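PDB 2GWM: Mono(ADP-ribosyl)transferase SpvB from Salmonella typhimurium, which probably transfers ADP-ribose, through the ADP-ribosyltransferase domain that forms this chain, from NAD+ to an arginine of host actin, blocking filament assembly. Local coordinates for residues Y80-D86 with A117-I123; F170-L174 with I190-N195; L68-T74 with R135-V140; I19-L23 with M57-I61. One frame throughout, in Å; residues are numbered along the deposited sequence.

Contact 1: Y80-D86 with A117-I123; sequences YRGLKLD and AWINDTI
Asp121, Thr122 and Gly82 have the most surface buried where 80-86 meets 117-123. Residues 80-83 are extended, and Gly82 and Leu83 pair antiparallel with Ile123 and Thr122. Leu83 and Thr122 form the hydrogen-bonded pair: Leu83 N to Thr122 O is 2.9 Å and Thr122 N to Leu83 O is 3.1 Å. Gly82 and Ile123 form the next, non-hydrogen-bonded pair, with CA atoms 4.5 Å apart. Residues 117-121 are loop leading into the strand. Trp118 O lies 3.3 Å from Gly82 CA, where a CB would clash with that oxygen. A water bridges Gly82 N and Trp118 N.

Asp121, with chi1 p, takes over where the strand pairing stops. Asp121 OD1 accepts a hydrogen bond from Leu85 N and Asp121 OD2 one from Asp86 N, both 2.9 Å. Another water joins Lys84 NZ to Asp121 OD2. Asp86 OD2 is 3.3 Å from Asp121 OD2, and Arg192 forms a salt bridge with Asp86.

Arg81, a predicted active-site residue, points away from 117-123 and hydrogen-bonds Ser111 O, as suits the arginine of an R-S-E ADP-ribosyltransferase. Strand 78-83 edges the mixed sheet, strand 122-127 lies next to it, and helix 91-97 packs on Leu85.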
loop_
_atom_site.group_PDB
_atom_site.type_symbol
_atom_site.label_atom_id
_atom_site.label_comp_id
_atom_site.label_asym_id
_atom_site.label_seq_id
_atom_site.Cartn_x
_atom_site.Cartn_y
_atom_site.Cartn_z
ATOM N N TYR A 80 8.793 -3.131 4.190
ATOM C CA TYR A 80 9.083 -1.756 4.512
ATOM C C TYR A 80 8.295 -0.817 3.665
ATOM O O TYR A 80 7.924 -1.127 2.501
ATOM C CB TYR A 80 10.576 -1.417 4.248
ATOM C CG TYR A 80 11.510 -2.424 4.835
ATOM C CD1 TYR A 80 11.774 -2.414 6.189
ATOM C CD2 TYR A 80 12.024 -3.455 4.087
ATOM C CE1 TYR A 80 12.599 -3.356 6.769
ATOM C CE2 TYR A 80 12.858 -4.432 4.655
ATOM C CZ TYR A 80 13.149 -4.356 6.024
ATOM O OH TYR A 80 13.962 -5.248 6.698
ATOM N N ARG A 81 8.021 0.348 4.228
ATOM C CA ARG A 81 7.352 1.410 3.525
ATOM C C ARG A 81 7.756 2.764 4.069
ATOM O O ARG A 81 7.715 2.940 5.257
ATOM C CB ARG A 81 5.832 1.258 3.550
ATOM C CG ARG A 81 5.119 2.319 2.818
ATOM C CD ARG A 81 5.458 2.397 1.347
ATOM N NE ARG A 81 4.738 3.493 0.717
ATOM C CZ ARG A 81 3.448 3.475 0.386
ATOM N NH1 ARG A 81 2.707 2.409 0.606
ATOM N NH2 ARG A 81 2.897 4.552 -0.184
ATOM N N GLY A 82 8.127 3.671 3.191
ATOM C CA GLY A 82 8.299 5.084 3.516
ATOM C C GLY A 82 6.988 5.822 3.296
ATOM O O GLY A 82 6.323 5.616 2.233
ATOM N N LEU A 83 6.564 6.632 4.272
ATOM C CA LEU A 83 5.349 7.487 4.230
ATOM C C LEU A 83 5.674 8.935 4.588
ATOM O O LEU A 83 6.561 9.233 5.383
ATOM C CB LEU A 83 4.251 7.023 5.228
ATOM C CG LEU A 83 3.479 5.727 5.135
ATOM C CD1 LEU A 83 2.420 5.700 6.216
ATOM C CD2 LEU A 83 2.834 5.587 3.790
ATOM N N LYS A 84 4.903 9.864 4.049
ATOM C CA LYS A 84 4.943 11.217 4.474
ATOM C C LYS A 84 3.781 11.371 5.394
ATOM O O LYS A 84 2.609 11.385 4.933
ATOM C CB LYS A 84 4.806 12.117 3.263
ATOM C CG LYS A 84 5.062 13.513 3.553
ATOM C CD LYS A 84 4.944 14.355 2.305
ATOM C CE LYS A 84 5.604 15.696 2.523
ATOM N NZ LYS A 84 5.297 16.310 3.878
ATOM N N LEU A 85 4.043 11.441 6.698
ATOM C CA LEU A 85 2.994 11.667 7.690
ATOM C C LEU A 85 2.976 13.027 8.316
ATOM O O LEU A 85 2.034 13.322 9.046
ATOM C CB LEU A 85 3.063 10.651 8.829
ATOM C CG LEU A 85 2.790 9.197 8.541
ATOM C CD1 LEU A 85 2.889 8.416 9.879
ATOM C CD2 LEU A 85 1.436 9.013 7.866
ATOM N N ASP A 86 3.953 13.889 8.040
ATOM C CA ASP A 86 4.045 15.159 8.722
ATOM C C ASP A 86 3.329 16.314 8.028
ATOM O O ASP A 86 3.534 17.466 8.415
ATOM C CB ASP A 86 5.512 15.511 9.000
ATOM C CG ASP A 86 6.115 14.616 10.027
ATOM O OD1 ASP A 86 5.473 14.388 11.034
ATOM O OD2 ASP A 86 7.244 14.153 9.859
ATOM N N ALA A 117 13.145 0.519 2.036
ATOM C CA ALA A 117 12.171 1.631 2.101
ATOM C C ALA A 117 12.723 2.846 1.390
ATOM O O ALA A 117 13.910 3.162 1.493
ATOM C CB ALA A 117 11.930 1.988 3.501
ATOM N N TRP A 118 11.834 3.547 0.712
ATOM C CA TRP A 118 12.145 4.851 0.164
ATOM C C TRP A 118 12.041 5.858 1.267
ATOM O O TRP A 118 11.045 5.996 1.966
ATOM C CB TRP A 118 11.212 5.192 -1.000
ATOM C CG TRP A 118 11.637 4.342 -2.203
ATOM C CD1 TRP A 118 11.446 2.988 -2.368
ATOM C CD2 TRP A 118 12.392 4.778 -3.313
ATOM N NE1 TRP A 118 12.003 2.581 -3.555
ATOM C CE2 TRP A 118 12.592 3.661 -4.152
ATOM C CE3 TRP A 118 12.891 6.013 -3.711
ATOM C CZ2 TRP A 118 13.276 3.747 -5.347
ATOM C CZ3 TRP A 118 13.580 6.100 -4.901
ATOM C CH2 TRP A 118 13.761 4.969 -5.713
ATOM N N ILE A 119 13.130 6.574 1.434
ATOM C CA ILE A 119 13.230 7.549 2.536
ATOM C C ILE A 119 12.120 8.587 2.467
ATOM O O ILE A 119 11.761 9.070 1.374
ATOM C CB ILE A 119 14.587 8.187 2.487
ATOM C CG1 ILE A 119 15.705 7.171 2.800
ATOM C CG2 ILE A 119 14.650 9.429 3.437
ATOM C CD1 ILE A 119 17.082 7.632 2.505
ATOM N N ASN A 120 11.534 8.867 3.618
ATOM C CA ASN A 120 10.528 9.855 3.812
ATOM C C ASN A 120 10.519 10.235 5.288
ATOM O O ASN A 120 11.362 9.748 6.046
ATOM C CB ASN A 120 9.156 9.295 3.410
ATOM C CG ASN A 120 8.259 10.307 2.792
ATOM O OD1 ASN A 120 8.185 11.471 3.232
ATOM N ND2 ASN A 120 7.516 9.869 1.717
ATOM N N ASP A 121 9.599 11.093 5.705
ATOM C CA ASP A 121 9.595 11.471 7.127
ATOM C C ASP A 121 9.367 10.301 8.082
ATOM O O ASP A 121 9.851 10.306 9.210
ATOM C CB ASP A 121 8.718 12.695 7.441
ATOM C CG ASP A 121 7.188 12.485 7.317
ATOM O OD1 ASP A 121 6.682 11.459 7.813
ATOM O OD2 ASP A 121 6.500 13.411 6.743
ATOM N N THR A 122 8.668 9.291 7.609
ATOM C CA THR A 122 8.345 8.117 8.384
ATOM C C THR A 122 8.774 6.858 7.644
ATOM O O THR A 122 8.433 6.677 6.459
ATOM C CB THR A 122 6.832 8.078 8.640
ATOM O OG1 THR A 122 6.437 9.244 9.313
ATOM C CG2 THR A 122 6.451 6.876 9.428
ATOM N N ILE A 123 9.483 5.969 8.303
ATOM C CA ILE A 123 9.790 4.668 7.788
ATOM C C ILE A 123 9.012 3.669 8.598
ATOM O O ILE A 123 9.096 3.602 9.824
ATOM C CB ILE A 123 11.291 4.303 7.922
ATOM C CG1 ILE A 123 12.204 5.378 7.333
ATOM C CG2 ILE A 123 11.601 2.956 7.285
ATOM C CD1 ILE A 123 11.900 5.765 5.938
HETATM O O HOH W 1 8.944 2.868 0.343
HETATM O O HOH W 2 8.678 7.109 0.431
HETATM O O HOH W 3 7.352 15.319 5.200
#

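Contact 2: F170-L174 with I190-N195; sequences FASQL and IKRIIN
Helix 168-175 lies across the start of strand 192-198 in this contact. The segment axes approach to 9.5 Å and cross at 64°. The nearest CA atoms, of Phe170 and Ile193, are 7.6 Å apart. Residues 170-174 are regular helix, with Leu174 N bonded to Phe170 O at 2.8 Å. Residues 192-195 are extended, so Ile193 and Asn195 point toward the helix while Arg192 and Ile194 point away.

Ile193 is the central side chain. With chi1 m and chi2 t, its CD1 reaches 4.0 Å from Phe170 CD1, 3.9 Å from Gln173 CB and 4.1 Å from Leu174 CB. Phe170 has chi1 t and chi2 near 85°. Its ring swings toward the strand, and its edge meets Ile190, CZ to CG2 at 3.8 Å. Leu174 is t, p and Ile190 is m, t, which sets their CD1 atoms 3.7 Å apart. The Gln173 amide hydrogen-bonds Asp169 within its own helix. Val163 of strand 155-164 also touches Phe170 and Gln173.

This is helix-on-sheet packing over the beginning of the central strand of the mixed sheet. Four apolar side chains dominate it, with no clear hydrogen bond between the segments, so the contact probably rests mainly on close fit and the hydrophobic effect.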
loop_
_atom_site.group_PDB
_atom_site.type_symbol
_atom_site.label_atom_id
_atom_site.label_comp_id
_atom_site.label_asym_id
_atom_site.label_seq_id
_atom_site.Cartn_x
_atom_site.Cartn_y
_atom_site.Cartn_z
ATOM N N PHE A 170 17.583 5.119 17.657
ATOM C CA PHE A 170 17.137 5.430 16.286
ATOM C C PHE A 170 18.223 5.143 15.275
ATOM O O PHE A 170 17.975 4.541 14.231
ATOM C CB PHE A 170 16.703 6.858 16.218
ATOM C CG PHE A 170 16.430 7.379 14.840
ATOM C CD1 PHE A 170 15.174 7.173 14.273
ATOM C CD2 PHE A 170 17.370 8.076 14.145
ATOM C CE1 PHE A 170 14.917 7.749 13.014
ATOM C CE2 PHE A 170 17.100 8.628 12.945
ATOM C CZ PHE A 170 15.879 8.383 12.370
ATOM N N ALA A 171 19.450 5.627 15.546
ATOM C CA ALA A 171 20.535 5.488 14.590
ATOM C C ALA A 171 20.773 3.990 14.302
ATOM O O ALA A 171 21.047 3.578 13.149
ATOM C CB ALA A 171 21.786 6.088 15.143
ATOM N N SER A 172 20.751 3.165 15.346
ATOM C CA SER A 172 20.980 1.736 15.225
ATOM C C SER A 172 19.830 1.103 14.478
ATOM O O SER A 172 20.074 0.336 13.549
ATOM C CB SER A 172 21.087 1.102 16.593
ATOM O OG SER A 172 21.419 -0.263 16.521
ATOM N N GLN A 173 18.582 1.433 14.859
ATOM C CA GLN A 173 17.463 0.804 14.129
ATOM C C GLN A 173 17.492 1.163 12.685
ATOM O O GLN A 173 17.250 0.345 11.791
ATOM C CB GLN A 173 16.157 1.162 14.800
ATOM C CG GLN A 173 15.963 0.507 16.166
ATOM C CD GLN A 173 14.528 0.480 16.624
ATOM O OE1 GLN A 173 13.605 0.302 15.826
ATOM N NE2 GLN A 173 14.328 0.666 17.903
ATOM N N LEU A 174 17.762 2.422 12.406
ATOM C CA LEU A 174 17.802 2.863 11.025
ATOM C C LEU A 174 18.884 2.151 10.245
ATOM O O LEU A 174 18.706 1.766 9.096
ATOM C CB LEU A 174 18.003 4.380 10.965
ATOM C CG LEU A 174 17.797 5.034 9.636
ATOM C CD1 LEU A 174 16.428 4.804 9.123
ATOM C CD2 LEU A 174 18.107 6.474 9.711
ATOM N N ILE A 190 14.467 11.910 7.864
ATOM C CA ILE A 190 13.656 10.962 8.590
ATOM C C ILE A 190 13.357 11.451 9.973
ATOM O O ILE A 190 14.303 11.767 10.735
ATOM C CB ILE A 190 14.294 9.557 8.630
ATOM C CG1 ILE A 190 14.537 9.042 7.196
ATOM C CG2 ILE A 190 13.469 8.570 9.425
ATOM C CD1 ILE A 190 15.384 7.826 7.170
ATOM N N LYS A 191 12.071 11.452 10.321
ATOM C CA LYS A 191 11.639 11.877 11.622
ATOM C C LYS A 191 11.380 10.733 12.583
ATOM O O LYS A 191 11.578 10.839 13.793
ATOM C CB LYS A 191 10.371 12.704 11.501
ATOM C CG LYS A 191 9.924 13.336 12.795
ATOM C CD LYS A 191 9.389 14.742 12.466
ATOM C CE LYS A 191 9.332 15.621 13.678
ATOM N NZ LYS A 191 8.182 15.247 14.530
ATOM N N ARG A 192 10.990 9.583 12.054
ATOM C CA ARG A 192 10.628 8.473 12.894
ATOM C C ARG A 192 10.630 7.175 12.124
ATOM O O ARG A 192 10.461 7.133 10.892
ATOM C CB ARG A 192 9.255 8.722 13.503
ATOM C CG ARG A 192 8.180 8.608 12.426
ATOM C CD ARG A 192 6.812 8.975 12.962
ATOM N NE ARG A 192 6.646 10.361 13.410
ATOM C CZ ARG A 192 6.481 11.414 12.613
ATOM N NH1 ARG A 192 6.553 11.259 11.299
ATOM N NH2 ARG A 192 6.297 12.647 13.127
ATOM N N ILE A 193 10.850 6.116 12.868
ATOM C CA ILE A 193 10.565 4.751 12.489
ATOM C C ILE A 193 9.393 4.287 13.289
ATOM O O ILE A 193 9.334 4.479 14.490
ATOM C CB ILE A 193 11.814 3.796 12.723
ATOM C CG1 ILE A 193 13.040 4.288 11.969
ATOM C CG2 ILE A 193 11.453 2.316 12.421
ATOM C CD1 ILE A 193 14.316 3.695 12.543
ATOM N N ILE A 194 8.472 3.601 12.602
ATOM C CA ILE A 194 7.349 2.999 13.265
ATOM C C ILE A 194 7.459 1.526 12.985
ATOM O O ILE A 194 7.420 1.086 11.854
ATOM C CB ILE A 194 6.000 3.509 12.806
ATOM C CG1 ILE A 194 5.931 5.015 12.927
ATOM C CG2 ILE A 194 4.902 2.850 13.649
ATOM C CD1 ILE A 194 4.620 5.612 12.463
ATOM N N ASN A 195 7.576 0.751 14.069
ATOM C CA ASN A 195 7.602 -0.714 14.047
ATOM C C ASN A 195 6.162 -1.180 14.210
ATOM O O ASN A 195 5.513 -0.889 15.216
ATOM C CB ASN A 195 8.499 -1.257 15.161
ATOM C CG ASN A 195 9.910 -0.800 15.029
ATOM O OD1 ASN A 195 10.472 -0.109 15.948
ATOM N ND2 ASN A 195 10.535 -1.217 13.956
#

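Contact 3: L68-T74 with R135-V140; sequences LSSLPET and RILGDV
The end of helix 50-69 and the turn after it pack here on strand 135-136, an outer strand of the small antiparallel sheet of the mono-ADP-ribosyltransferase fold. Residues 71-74 run extended past Arg135, with Glu73 CA 6.0 Å from Arg135 CA. Residues 139-140 form a short 3-10 turn, and Gly138 before it has positive phi.

The polar part centres on Arg135, chi1 m, chi2 m and chi3 t. Its NE makes a weak hydrogen bond to Leu71 O at 3.2 Å. Glu73 CG lies over one face of the guanidinium, 3.4 Å from Arg135 CZ. The salt bridge from Glu73 OE1 to Arg135 NH2 is long, 3.9 Å, and out of plane, so it acts through charge alone. His132 O takes a hydrogen bond from NH1.

The apolar part is built on leucines. Leu68, t, p, sets CD1 3.7 Å from Leu137 CD1. Leu71, m, t, sets CD1 3.9 Å from Leu137 CD1 and CD2 4.0 Å from Val140 CG2. Leu8 of helix 3-24 touches both Leu71 and Val140. Leu137 also touches Glu148, a predicted active-site residue.

Waters make the remaining links. One joins Ser69 O to Arg135 NH2. Another joins Pro72 O to Ile136 N and also contacts Thr74 OG1, which hydrogen-bonds His76 ND1 as well. A third donates to Pro72 O at 2.7 Å and to Ile136 O at 2.8 Å.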
loop_
_atom_site.group_PDB
_atom_site.type_symbol
_atom_site.label_atom_id
_atom_site.label_comp_id
_atom_site.label_asym_id
_atom_site.label_seq_id
_atom_site.Cartn_x
_atom_site.Cartn_y
_atom_site.Cartn_z
ATOM N N LEU A 68 -4.349 -10.803 -7.159
ATOM C CA LEU A 68 -3.288 -10.729 -6.179
ATOM C C LEU A 68 -3.211 -11.986 -5.355
ATOM O O LEU A 68 -2.129 -12.555 -5.154
ATOM C CB LEU A 68 -3.539 -9.546 -5.279
ATOM C CG LEU A 68 -2.505 -9.247 -4.198
ATOM C CD1 LEU A 68 -1.177 -8.938 -4.738
ATOM C CD2 LEU A 68 -2.973 -8.107 -3.340
ATOM N N SER A 69 -4.361 -12.398 -4.809
ATOM C CA SER A 69 -4.421 -13.582 -3.966
ATOM C C SER A 69 -3.865 -14.828 -4.684
ATOM O O SER A 69 -3.311 -15.733 -4.054
ATOM C CB SER A 69 -5.827 -13.772 -3.458
ATOM O OG SER A 69 -6.001 -14.911 -2.635
ATOM N N SER A 70 -3.989 -14.891 -6.009
ATOM C CA SER A 70 -3.618 -16.080 -6.754
ATOM C C SER A 70 -2.131 -16.183 -6.994
ATOM O O SER A 70 -1.639 -17.220 -7.439
ATOM C CB SER A 70 -4.367 -16.100 -8.081
ATOM O OG SER A 70 -3.817 -15.154 -8.978
ATOM N N LEU A 71 -1.396 -15.132 -6.632
ATOM C CA LEU A 71 0.030 -15.151 -6.781
ATOM C C LEU A 71 0.671 -15.980 -5.681
ATOM O O LEU A 71 0.087 -16.207 -4.617
ATOM C CB LEU A 71 0.585 -13.723 -6.736
ATOM C CG LEU A 71 0.174 -12.772 -7.867
ATOM C CD1 LEU A 71 0.782 -11.392 -7.745
ATOM C CD2 LEU A 71 0.511 -13.327 -9.213
ATOM N N PRO A 72 1.863 -16.489 -5.953
ATOM C CA PRO A 72 2.514 -17.380 -5.005
ATOM C C PRO A 72 2.924 -16.675 -3.716
ATOM O O PRO A 72 3.323 -15.509 -3.738
ATOM C CB PRO A 72 3.755 -17.872 -5.756
ATOM C CG PRO A 72 3.636 -17.380 -7.127
ATOM C CD PRO A 72 2.646 -16.291 -7.182
ATOM N N GLU A 73 2.794 -17.405 -2.609
ATOM C CA GLU A 73 3.248 -16.958 -1.293
ATOM C C GLU A 73 4.749 -17.108 -1.204
ATOM O O GLU A 73 5.356 -17.933 -1.887
ATOM C CB GLU A 73 2.552 -17.761 -0.184
ATOM C CG GLU A 73 1.098 -17.446 -0.080
ATOM C CD GLU A 73 0.415 -18.130 1.077
ATOM O OE1 GLU A 73 0.500 -17.611 2.212
ATOM O OE2 GLU A 73 -0.228 -19.173 0.831
ATOM N N THR A 74 5.342 -16.285 -0.365
ATOM C CA THR A 74 6.780 -16.280 -0.143
ATOM C C THR A 74 6.995 -16.297 1.365
ATOM O O THR A 74 6.038 -16.323 2.149
ATOM C CB THR A 74 7.445 -15.038 -0.786
ATOM O OG1 THR A 74 6.720 -13.859 -0.392
ATOM C CG2 THR A 74 7.431 -15.171 -2.335
ATOM N N ARG A 135 1.413 -10.350 -1.222
ATOM C CA ARG A 135 2.003 -11.148 -2.277
ATOM C C ARG A 135 3.002 -10.345 -3.073
ATOM O O ARG A 135 2.817 -9.146 -3.365
ATOM C CB ARG A 135 0.932 -11.679 -3.227
ATOM C CG ARG A 135 -0.116 -12.543 -2.607
ATOM C CD ARG A 135 0.443 -13.880 -2.282
ATOM N NE ARG A 135 -0.590 -14.778 -1.786
ATOM C CZ ARG A 135 -1.013 -14.827 -0.514
ATOM N NH1 ARG A 135 -0.519 -14.019 0.402
ATOM N NH2 ARG A 135 -1.941 -15.696 -0.154
ATOM N N ILE A 136 4.118 -10.972 -3.371
ATOM C CA ILE A 136 5.118 -10.366 -4.224
ATOM C C ILE A 136 4.592 -10.335 -5.656
ATOM O O ILE A 136 4.119 -11.327 -6.195
ATOM C CB ILE A 136 6.434 -11.175 -4.193
ATOM C CG1 ILE A 136 7.094 -11.059 -2.806
ATOM C CG2 ILE A 136 7.365 -10.740 -5.326
ATOM C CD1 ILE A 136 7.695 -9.803 -2.451
ATOM N N LEU A 137 4.702 -9.174 -6.277
ATOM C CA LEU A 137 4.107 -8.984 -7.600
ATOM C C LEU A 137 4.949 -9.605 -8.686
ATOM O O LEU A 137 4.410 -10.170 -9.655
ATOM C CB LEU A 137 3.916 -7.523 -7.896
ATOM C CG LEU A 137 2.606 -6.805 -7.632
ATOM C CD1 LEU A 137 1.437 -7.595 -7.049
ATOM C CD2 LEU A 137 2.618 -5.415 -7.391
ATOM N N GLY A 138 6.261 -9.500 -8.538
ATOM C CA GLY A 138 7.162 -9.975 -9.562
ATOM C C GLY A 138 6.838 -9.312 -10.897
ATOM O O GLY A 138 6.700 -8.092 -10.974
ATOM N N ASP A 139 6.694 -10.141 -11.919
ATOM C CA ASP A 139 6.517 -9.639 -13.263
ATOM C C ASP A 139 5.112 -9.088 -13.518
ATOM O O ASP A 139 4.847 -8.531 -14.573
ATOM C CB ASP A 139 6.782 -10.723 -14.287
ATOM C CG ASP A 139 6.943 -10.150 -15.682
ATOM O OD1 ASP A 139 7.816 -9.281 -15.872
ATOM O OD2 ASP A 139 6.188 -10.550 -16.573
ATOM N N VAL A 140 4.215 -9.246 -12.567
ATOM C CA VAL A 140 2.907 -8.605 -12.658
ATOM C C VAL A 140 3.054 -7.091 -12.538
ATOM O O VAL A 140 2.236 -6.329 -13.059
ATOM C CB VAL A 140 1.971 -9.134 -11.618
ATOM C CG1 VAL A 140 0.696 -8.353 -11.624
ATOM C CG2 VAL A 140 1.704 -10.575 -11.934
HETATM O O HOH W 4 -3.926 -17.007 -1.738
HETATM O O HOH W 5 4.376 -13.447 -2.082
HETATM O O HOH W 6 4.371 -14.031 -5.689
#

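Contact 4: I19-L23 with M57-I61; sequences INKYL and MSVYI
Both segments are regular helix: Leu23 N bonds to Ile19 O and Ile61 N to Met57 O, each at 2.9 Å. The segment axes pass 12.0 Å apart, with 121° between their N-to-C directions and a signed crossing angle of -121°. The closest CA atoms are those of Ile19 and Ile61, at 7.6 Å. At this separation, long side chains fill the gap. Ile19, with chi1 and chi2 both m, sends CD1 toward Met57 and Tyr60; it lies 4.1 Å from Met57 CE.

The site joins helices 3-24 and 50-69 in the helical part of this ADP-ribosyltransferase domain. Helix 30-39 adds Leu37, which touches Met57 and Tyr60.

Met57 is m at all three chi angles. Its CE sits over the Tyr22 ring, 3.7 Å from the centroid, as a CH-pi contact within a Met-aromatic pair. Tyr22, chi1 t, also stacks edge-to-face with Tyr28. Ile61, m, t, places CD1 4.0 Å from Tyr22 CD2 and 3.9 Å from Leu23 CD2.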
loop_
_atom_site.group_PDB
_atom_site.type_symbol
_atom_site.label_atom_id
_atom_site.label_comp_id
_atom_site.label_asym_id
_atom_site.label_seq_id
_atom_site.Cartn_x
_atom_site.Cartn_y
_atom_site.Cartn_z
ATOM N N ILE A 19 -8.295 3.850 -7.494
ATOM C CA ILE A 19 -8.913 2.893 -6.600
ATOM C C ILE A 19 -8.674 3.122 -5.114
ATOM O O ILE A 19 -9.572 2.908 -4.301
ATOM C CB ILE A 19 -8.354 1.475 -6.898
ATOM C CG1 ILE A 19 -9.085 0.906 -8.087
ATOM C CG2 ILE A 19 -8.517 0.553 -5.686
ATOM C CD1 ILE A 19 -10.408 0.298 -7.728
ATOM N N ASN A 20 -7.456 3.499 -4.756
ATOM C CA ASN A 20 -7.147 3.611 -3.347
ATOM C C ASN A 20 -7.809 4.806 -2.712
ATOM O O ASN A 20 -8.359 4.707 -1.628
ATOM C CB ASN A 20 -5.624 3.593 -3.157
ATOM C CG ASN A 20 -4.990 2.237 -3.576
ATOM O OD1 ASN A 20 -3.878 2.167 -4.180
ATOM N ND2 ASN A 20 -5.672 1.168 -3.240
ATOM N N LYS A 21 -7.873 5.922 -3.439
ATOM C CA LYS A 21 -8.671 7.055 -2.953
ATOM C C LYS A 21 -10.135 6.674 -2.810
ATOM O O LYS A 21 -10.800 7.019 -1.845
ATOM C CB LYS A 21 -8.514 8.267 -3.866
ATOM C CG LYS A 21 -7.155 8.892 -3.799
ATOM C CD LYS A 21 -7.006 10.065 -4.788
ATOM C CE LYS A 21 -5.747 10.844 -4.505
ATOM N NZ LYS A 21 -5.640 12.131 -5.300
ATOM N N TYR A 22 -10.662 5.963 -3.790
ATOM C CA TYR A 22 -12.046 5.470 -3.735
ATOM C C TYR A 22 -12.310 4.634 -2.473
ATOM O O TYR A 22 -13.267 4.877 -1.712
ATOM C CB TYR A 22 -12.334 4.635 -4.989
ATOM C CG TYR A 22 -13.740 4.042 -5.038
ATOM C CD1 TYR A 22 -14.843 4.821 -5.379
ATOM C CD2 TYR A 22 -13.943 2.713 -4.755
ATOM C CE1 TYR A 22 -16.081 4.301 -5.429
ATOM C CE2 TYR A 22 -15.224 2.142 -4.799
ATOM C CZ TYR A 22 -16.296 2.965 -5.134
ATOM O OH TYR A 22 -17.575 2.475 -5.258
ATOM N N LEU A 23 -11.410 3.681 -2.246
ATOM C CA LEU A 23 -11.565 2.746 -1.118
ATOM C C LEU A 23 -11.444 3.485 0.184
ATOM O O LEU A 23 -12.137 3.152 1.127
ATOM C CB LEU A 23 -10.532 1.621 -1.184
ATOM C CG LEU A 23 -10.823 0.522 -2.225
ATOM C CD1 LEU A 23 -9.623 -0.318 -2.512
ATOM C CD2 LEU A 23 -11.985 -0.349 -1.786
ATOM N N MET A 57 -17.504 -1.031 -9.714
ATOM C CA MET A 57 -16.271 -0.800 -9.001
ATOM C C MET A 57 -15.953 -1.971 -8.099
ATOM O O MET A 57 -14.809 -2.352 -7.982
ATOM C CB MET A 57 -16.369 0.451 -8.133
ATOM C CG MET A 57 -16.324 1.706 -8.974
ATOM S SD MET A 57 -14.742 2.072 -9.812
ATOM C CE MET A 57 -13.729 2.572 -8.455
ATOM N N SER A 58 -16.974 -2.503 -7.452
ATOM C CA SER A 58 -16.770 -3.678 -6.617
ATOM C C SER A 58 -16.191 -4.833 -7.353
ATOM O O SER A 58 -15.265 -5.485 -6.894
ATOM C CB SER A 58 -18.086 -4.092 -5.946
ATOM O OG SER A 58 -18.576 -3.045 -5.055
ATOM N N VAL A 59 -16.761 -5.145 -8.523
ATOM C CA VAL A 59 -16.255 -6.262 -9.268
ATOM C C VAL A 59 -14.777 -6.045 -9.708
ATOM O O VAL A 59 -13.955 -6.951 -9.697
ATOM C CB VAL A 59 -17.135 -6.521 -10.540
ATOM C CG1 VAL A 59 -16.666 -7.812 -11.192
ATOM C CG2 VAL A 59 -18.610 -6.615 -10.187
ATOM N N TYR A 60 -14.484 -4.850 -10.182
ATOM C CA TYR A 60 -13.154 -4.447 -10.607
ATOM C C TYR A 60 -12.125 -4.620 -9.452
ATOM O O TYR A 60 -11.102 -5.249 -9.608
ATOM C CB TYR A 60 -13.299 -3.004 -11.032
ATOM C CG TYR A 60 -12.020 -2.248 -11.359
ATOM C CD1 TYR A 60 -10.969 -2.825 -12.064
ATOM C CD2 TYR A 60 -11.863 -0.968 -10.871
ATOM C CE1 TYR A 60 -9.807 -2.103 -12.326
ATOM C CE2 TYR A 60 -10.708 -0.234 -11.120
ATOM C CZ TYR A 60 -9.691 -0.813 -11.850
ATOM O OH TYR A 60 -8.559 -0.074 -12.072
ATOM N N ILE A 61 -12.466 -4.083 -8.295
ATOM C CA ILE A 61 -11.612 -4.218 -7.105
ATOM C C ILE A 61 -11.442 -5.690 -6.771
ATOM O O ILE A 61 -10.339 -6.165 -6.462
ATOM C CB ILE A 61 -12.233 -3.447 -5.921
ATOM C CG1 ILE A 61 -12.068 -1.970 -6.267
ATOM C CG2 ILE A 61 -11.482 -3.725 -4.657
ATOM C CD1 ILE A 61 -12.932 -1.117 -5.483
#

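Overall arrangement
Along the chain, contact 4 closes first. Contact 3 then spans contact 1, and contact 2 follows. Contacts 1 and 2 are neighbours, with centres about 10 Å apart. They share the mixed sheet through adjacent strands 122-127 and 192-198, and touch where Asp121 O meets Lys191 N and Thr122 OG1 meets Arg192 NH1. Contacts 3 and 4 both use helix 50-69, and their centres lie about 19 Å apart. Contact 4 is about 33 Å from contact 2, centre to centre, on the opposite side of the chain's centre. Arg81 of contact 1 has its side chain about 4 Å from that of Ser111 and 7 Å from that of Glu148, which adjoins Leu137 of contact 3. Contacts 1 and 3 thus both border the predicted active site.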